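Local coordinates for folylpolyglutamate synthase protein FOLC (Mycobacterium tuberculosis, PDB 2VOS) that probably adds L-glutamate to dihydropteroate and to tetrahydrofolate polyglutamates, using ATP and magnesium, to make dihydrofolate and lengthen folate gamma-glutamyl tails, at residues H32-R37 against F152-A157; R125-L130 against A159-A164. All coordinates share one frame; numbering follows the deposited sequence.

Contact 1 (H32-R37 against F152-A157)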
loop_
_atom_site.group_PDB
_atom_site.type_symbol
_atom_site.label_atom_id
_atom_site.label_comp_id
_atom_site.label_asym_id
_atom_site.label_seq_id
_atom_site.Cartn_x
_atom_site.Cartn_y
_atom_site.Cartn_z
ATOM N N HIS A 32 10.272 4.752 -19.789
ATOM C CA HIS A 32 9.688 4.993 -21.133
ATOM C C HIS A 32 9.497 3.652 -21.879
ATOM O O HIS A 32 8.450 3.418 -22.475
ATOM C CB HIS A 32 10.562 5.951 -21.956
ATOM C CG HIS A 32 9.936 6.377 -23.259
ATOM N ND1 HIS A 32 8.703 6.997 -23.334
ATOM C CD2 HIS A 32 10.373 6.264 -24.537
ATOM C CE1 HIS A 32 8.407 7.249 -24.596
ATOM N NE2 HIS A 32 9.403 6.814 -25.348
ATOM N N LEU A 33 10.497 2.764 -21.822
ATOM C CA LEU A 33 10.352 1.443 -22.428
ATOM C C LEU A 33 9.289 0.626 -21.732
ATOM O O LEU A 33 8.459 0.014 -22.402
ATOM C CB LEU A 33 11.647 0.607 -22.371
ATOM C CG LEU A 33 12.812 1.097 -23.219
ATOM C CD1 LEU A 33 13.975 0.119 -22.982
ATOM C CD2 LEU A 33 12.405 1.180 -24.675
ATOM N N LEU A 34 9.369 0.543 -20.393
ATOM C CA LEU A 34 8.471 -0.312 -19.634
ATOM C C LEU A 34 7.044 0.176 -19.885
ATOM O O LEU A 34 6.133 -0.643 -19.953
ATOM C CB LEU A 34 8.796 -0.308 -18.115
ATOM C CG LEU A 34 10.111 -0.983 -17.712
ATOM C CD1 LEU A 34 10.308 -0.875 -16.216
ATOM C CD2 LEU A 34 9.958 -2.436 -18.067
ATOM N N ASP A 35 6.840 1.491 -20.024
ATOM C CA ASP A 35 5.492 2.015 -20.207
ATOM C C ASP A 35 4.906 1.647 -21.547
ATOM O O ASP A 35 3.694 1.835 -21.762
ATOM C CB ASP A 35 5.425 3.525 -19.960
ATOM C CG ASP A 35 5.606 3.878 -18.480
ATOM O OD1 ASP A 35 5.632 2.981 -17.642
ATOM O OD2 ASP A 35 5.713 5.056 -18.135
ATOM N N GLN A 36 5.748 1.141 -22.464
ATOM C CA GLN A 36 5.250 0.789 -23.796
ATOM C C GLN A 36 4.695 -0.618 -23.787
ATOM O O GLN A 36 4.139 -1.065 -24.770
ATOM C CB GLN A 36 6.315 0.931 -24.858
ATOM C CG GLN A 36 6.575 2.383 -25.174
ATOM C CD GLN A 36 7.795 2.574 -26.055
ATOM O OE1 GLN A 36 7.760 2.264 -27.244
ATOM N NE2 GLN A 36 8.874 3.096 -25.485
ATOM N N ARG A 37 4.857 -1.308 -22.660
ATOM C CA ARG A 37 4.426 -2.688 -22.565
ATOM C C ARG A 37 2.912 -2.743 -22.374
ATOM O O ARG A 37 2.222 -3.524 -23.022
ATOM C CB ARG A 37 5.120 -3.371 -21.393
ATOM C CG ARG A 37 6.560 -3.719 -21.717
ATOM C CD ARG A 37 7.317 -4.491 -20.650
ATOM N NE ARG A 37 8.666 -4.781 -21.171
ATOM C CZ ARG A 37 8.973 -5.872 -21.874
ATOM N NH1 ARG A 37 8.064 -6.833 -22.050
ATOM N NH2 ARG A 37 10.187 -6.043 -22.364
ATOM N N PHE A 152 4.421 -4.873 -14.863
ATOM C CA PHE A 152 4.458 -5.431 -13.536
ATOM C C PHE A 152 5.299 -6.728 -13.459
ATOM O O PHE A 152 6.093 -6.943 -12.496
ATOM C CB PHE A 152 3.043 -5.630 -12.923
ATOM C CG PHE A 152 3.112 -5.987 -11.433
ATOM C CD1 PHE A 152 3.650 -5.062 -10.515
ATOM C CD2 PHE A 152 2.728 -7.252 -10.969
ATOM C CE1 PHE A 152 3.756 -5.357 -9.150
ATOM C CE2 PHE A 152 2.832 -7.563 -9.621
ATOM C CZ PHE A 152 3.352 -6.628 -8.693
ATOM N N GLU A 153 5.152 -7.611 -14.443
ATOM C CA GLU A 153 5.978 -8.824 -14.465
ATOM C C GLU A 153 7.483 -8.493 -14.452
ATOM O O GLU A 153 8.250 -9.062 -13.691
ATOM C CB GLU A 153 5.613 -9.669 -15.680
ATOM C CG GLU A 153 4.329 -10.425 -15.449
ATOM C CD GLU A 153 3.795 -11.093 -16.733
ATOM O OE1 GLU A 153 4.368 -10.911 -17.818
ATOM O OE2 GLU A 153 2.793 -11.811 -16.651
ATOM N N VAL A 154 7.890 -7.550 -15.278
ATOM C CA VAL A 154 9.277 -7.137 -15.320
ATOM C C VAL A 154 9.730 -6.485 -13.995
ATOM O O VAL A 154 10.821 -6.812 -13.499
ATOM C CB VAL A 154 9.551 -6.215 -16.529
ATOM C CG1 VAL A 154 11.008 -5.775 -16.504
ATOM C CG2 VAL A 154 9.228 -6.973 -17.843
ATOM N N LEU A 155 8.922 -5.575 -13.425
ATOM C CA LEU A 155 9.277 -4.989 -12.139
ATOM C C LEU A 155 9.444 -6.064 -11.080
ATOM O O LEU A 155 10.345 -6.012 -10.241
ATOM C CB LEU A 155 8.208 -4.008 -11.681
ATOM C CG LEU A 155 8.102 -2.718 -12.464
ATOM C CD1 LEU A 155 6.759 -1.950 -12.102
ATOM C CD2 LEU A 155 9.358 -1.862 -12.262
ATOM N N THR A 156 8.583 -7.072 -11.125
ATOM C CA THR A 156 8.597 -8.097 -10.097
ATOM C C THR A 156 9.864 -8.923 -10.276
ATOM O O THR A 156 10.537 -9.235 -9.306
ATOM C CB THR A 156 7.354 -8.957 -10.196
ATOM O OG1 THR A 156 6.226 -8.142 -9.807
ATOM C CG2 THR A 156 7.448 -10.216 -9.252
ATOM N N ALA A 157 10.226 -9.222 -11.525
ATOM C CA ALA A 157 11.442 -9.952 -11.760
ATOM C C ALA A 157 12.663 -9.142 -11.332
ATOM O O ALA A 157 13.615 -9.671 -10.757
ATOM C CB ALA A 157 11.555 -10.348 -13.253
#
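Leu-34 lays its forked end on the flank of helix 151-165, one methyl against each of two consecutive residues. Its CD2 meets CG1 of Val-154 at 3.8 Å, while CD1 reaches CD2 of Leu-155 at 4.2 Å, both pairs meeting at a slant. CG of Leu-34 stands anti to its own carbonyl carbon (chi1 -69°), which carries the fork out from helix 23-34 toward Val-154. The CB of Leu-155 points along the side of the interface rather than into it, but CD2 comes nearer to Leu-34. Val-154 is shared: CG1 serves Leu-34, and CG2 sits 4.0 Å from NE of Arg-37, over one face of the guanidinium and displaced toward its rim. Arg-37 and Val-154 cross at about a right angle. Helix 151-165 belongs to the Mur ligase middle domain, of the P-loop NTPase type, and the contact docks residues 32-37, on and just beyond helix 23-34, against it, away from the nucleotide. The aliphatic chain of Arg-37, extended from CG to NE, places the charged end where NH2 forms a salt bridge with Asp-135 of helix 117-140 and NH1 bonds to the carbonyl O of Met-149. Beside this apolar patch, Asp-35 makes a salt bridge with Lys-151, at the start of the same helix 151-165.

Contact 2 (R125-L130 against A159-A164)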
loop_
_atom_site.group_PDB
_atom_site.type_symbol
_atom_site.label_atom_id
_atom_site.label_comp_id
_atom_site.label_asym_id
_atom_site.label_seq_id
_atom_site.Cartn_x
_atom_site.Cartn_y
_atom_site.Cartn_z
ATOM N N ARG A 125 18.811 -3.698 -16.836
ATOM C CA ARG A 125 19.752 -4.079 -17.874
ATOM C C ARG A 125 20.227 -5.499 -17.677
ATOM O O ARG A 125 20.401 -6.251 -18.632
ATOM C CB ARG A 125 20.973 -3.173 -17.864
ATOM C CG ARG A 125 20.766 -1.725 -18.364
ATOM C CD ARG A 125 22.181 -1.126 -18.624
ATOM N NE ARG A 125 22.151 0.086 -19.437
ATOM C CZ ARG A 125 22.198 0.081 -20.768
ATOM N NH1 ARG A 125 22.279 -1.080 -21.432
ATOM N NH2 ARG A 125 22.163 1.236 -21.438
ATOM N N GLU A 126 20.470 -5.898 -16.434
ATOM C CA GLU A 126 20.985 -7.251 -16.226
ATOM C C GLU A 126 19.954 -8.331 -16.573
ATOM O O GLU A 126 20.336 -9.350 -17.148
ATOM C CB GLU A 126 21.553 -7.444 -14.826
ATOM C CG GLU A 126 20.631 -8.110 -13.855
ATOM C CD GLU A 126 21.280 -8.199 -12.453
ATOM O OE1 GLU A 126 22.515 -8.107 -12.366
ATOM O OE2 GLU A 126 20.569 -8.345 -11.459
ATOM N N ILE A 127 18.659 -8.125 -16.271
ATOM C CA ILE A 127 17.669 -9.111 -16.701
ATOM C C ILE A 127 17.141 -8.945 -18.138
ATOM O O ILE A 127 16.607 -9.906 -18.710
ATOM C CB ILE A 127 16.505 -9.274 -15.733
ATOM C CG1 ILE A 127 15.593 -8.056 -15.770
ATOM C CG2 ILE A 127 17.013 -9.577 -14.279
ATOM C CD1 ILE A 127 14.204 -8.384 -15.135
ATOM N N GLU A 128 17.362 -7.790 -18.755
ATOM C CA GLU A 128 16.687 -7.479 -20.037
ATOM C C GLU A 128 16.906 -8.553 -21.136
ATOM O O GLU A 128 15.961 -8.891 -21.876
ATOM C CB GLU A 128 17.118 -6.103 -20.581
ATOM C CG GLU A 128 16.304 -5.654 -21.837
ATOM C CD GLU A 128 16.809 -4.328 -22.414
ATOM O OE1 GLU A 128 17.994 -4.272 -22.740
ATOM O OE2 GLU A 128 16.025 -3.358 -22.550
ATOM N N PRO A 129 18.160 -9.048 -21.301
ATOM C CA PRO A 129 18.265 -10.053 -22.389
ATOM C C PRO A 129 17.326 -11.297 -22.152
ATOM O O PRO A 129 16.839 -11.907 -23.112
ATOM C CB PRO A 129 19.759 -10.460 -22.388
ATOM C CG PRO A 129 20.497 -9.406 -21.597
ATOM C CD PRO A 129 19.467 -8.704 -20.689
ATOM N N LEU A 130 17.068 -11.659 -20.887
ATOM C CA LEU A 130 16.228 -12.819 -20.589
ATOM C C LEU A 130 14.760 -12.439 -20.741
ATOM O O LEU A 130 13.939 -13.246 -21.177
ATOM C CB LEU A 130 16.504 -13.351 -19.157
ATOM C CG LEU A 130 17.921 -13.911 -18.869
ATOM C CD1 LEU A 130 18.392 -14.729 -20.088
ATOM C CD2 LEU A 130 18.925 -12.764 -18.506
ATOM N N ALA A 159 12.737 -6.964 -8.885
ATOM C CA ALA A 159 12.844 -6.969 -7.420
ATOM C C ALA A 159 13.530 -8.303 -6.992
ATOM O O ALA A 159 14.482 -8.330 -6.131
ATOM C CB ALA A 159 11.447 -6.834 -6.788
ATOM N N PHE A 160 13.038 -9.414 -7.538
ATOM C CA PHE A 160 13.544 -10.725 -7.135
ATOM C C PHE A 160 15.023 -10.886 -7.472
ATOM O O PHE A 160 15.755 -11.496 -6.682
ATOM C CB PHE A 160 12.749 -11.896 -7.779
ATOM C CG PHE A 160 11.323 -12.025 -7.283
ATOM C CD1 PHE A 160 11.005 -11.712 -5.957
ATOM C CD2 PHE A 160 10.309 -12.476 -8.119
ATOM C CE1 PHE A 160 9.708 -11.804 -5.468
ATOM C CE2 PHE A 160 8.967 -12.632 -7.605
ATOM C CZ PHE A 160 8.682 -12.280 -6.284
ATOM N N ALA A 161 15.435 -10.398 -8.649
ATOM C CA ALA A 161 16.880 -10.439 -9.062
ATOM C C ALA A 161 17.693 -9.565 -8.102
ATOM O O ALA A 161 18.788 -9.925 -7.634
ATOM C CB ALA A 161 17.008 -9.899 -10.495
ATOM N N ALA A 162 17.176 -8.375 -7.818
ATOM C CA ALA A 162 17.924 -7.444 -6.985
ATOM C C ALA A 162 18.059 -8.047 -5.577
ATOM O O ALA A 162 19.086 -7.835 -4.886
ATOM C CB ALA A 162 17.165 -6.104 -6.902
ATOM N N PHE A 163 17.042 -8.773 -5.105
ATOM C CA PHE A 163 17.140 -9.319 -3.749
ATOM C C PHE A 163 18.247 -10.377 -3.702
ATOM O O PHE A 163 18.916 -10.527 -2.672
ATOM C CB PHE A 163 15.808 -9.952 -3.268
ATOM C CG PHE A 163 14.667 -8.950 -3.154
ATOM C CD1 PHE A 163 14.939 -7.575 -3.043
ATOM C CD2 PHE A 163 13.332 -9.389 -3.171
ATOM C CE1 PHE A 163 13.870 -6.666 -2.922
ATOM C CE2 PHE A 163 12.259 -8.500 -3.038
ATOM C CZ PHE A 163 12.523 -7.143 -2.931
ATOM N N ALA A 164 18.380 -11.149 -4.781
ATOM C CA ALA A 164 19.458 -12.167 -4.854
ATOM C C ALA A 164 20.855 -11.512 -5.067
ATOM O O ALA A 164 21.858 -12.015 -4.553
ATOM C CB ALA A 164 19.144 -13.199 -5.973
#
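Two successive helices of the chain, 117-140 and 151-165, pack together here through a small patch centred on Ala-161. Its CB is met by two neighbouring residues of the other helix: CG2 of Ile-127 at 3.8 Å and OE2 of Glu-126 at 4.0 Å. The short methyl lets the backbones come close, with the CA atoms of Ile-127 and Ala-161 7.8 Å apart. In Ile-127, CG1 lies between the backbone N and the carbonyl carbon (chi1 71°), and CG2, anti to the carbonyl carbon, is the branch that touches Ala-161. Helix 151-165 is part of the Mur ligase middle domain, and it also rests on the mixed sheet that includes strands 93-96 and 108-110: Ala-159 and Phe-163 lean on Thr-96 of the first and on Ile-108 of the second. Helix 151-165 thus touches both helix 117-140 and these strands. Glu-126 reaches over from the exposed side, its chain extended beyond CG, and touches the methyl with OE2 in van der Waals contact. That oxygen also lies close to OD2 of Asp-165, a like-charge approach that could raise the proton affinity of either acid. Just past the touching residues helix 117-140 kinks where neither Pro-129, which has no N-H, nor Leu-130 bonds to the turn before in the regular way; Leu-130 N bonds to Ile-127 O at 2.8 Å.

How the contacts relate
From the N terminus the chain runs through 32-37, then 125-130, then 152-157 and 159-164, so the segments alternate and the two loops cross. Contact 1 closes a long loop of 114 residues, bringing residues 32-37, on and just beyond helix 23-34, to helix 151-165; contact 2 closes a short one of 28 residues between helices 117-140 and 151-165. Both share helix 151-165, contact 1 on its first turns and contact 2 further on. Their centres lie 12 Å apart, and they touch where CD1 of Ile-127 meets CB of Ala-157 at 3.8 Å. Together they join helices 23-34 and 117-140 to helix 151-165 of the middle domain.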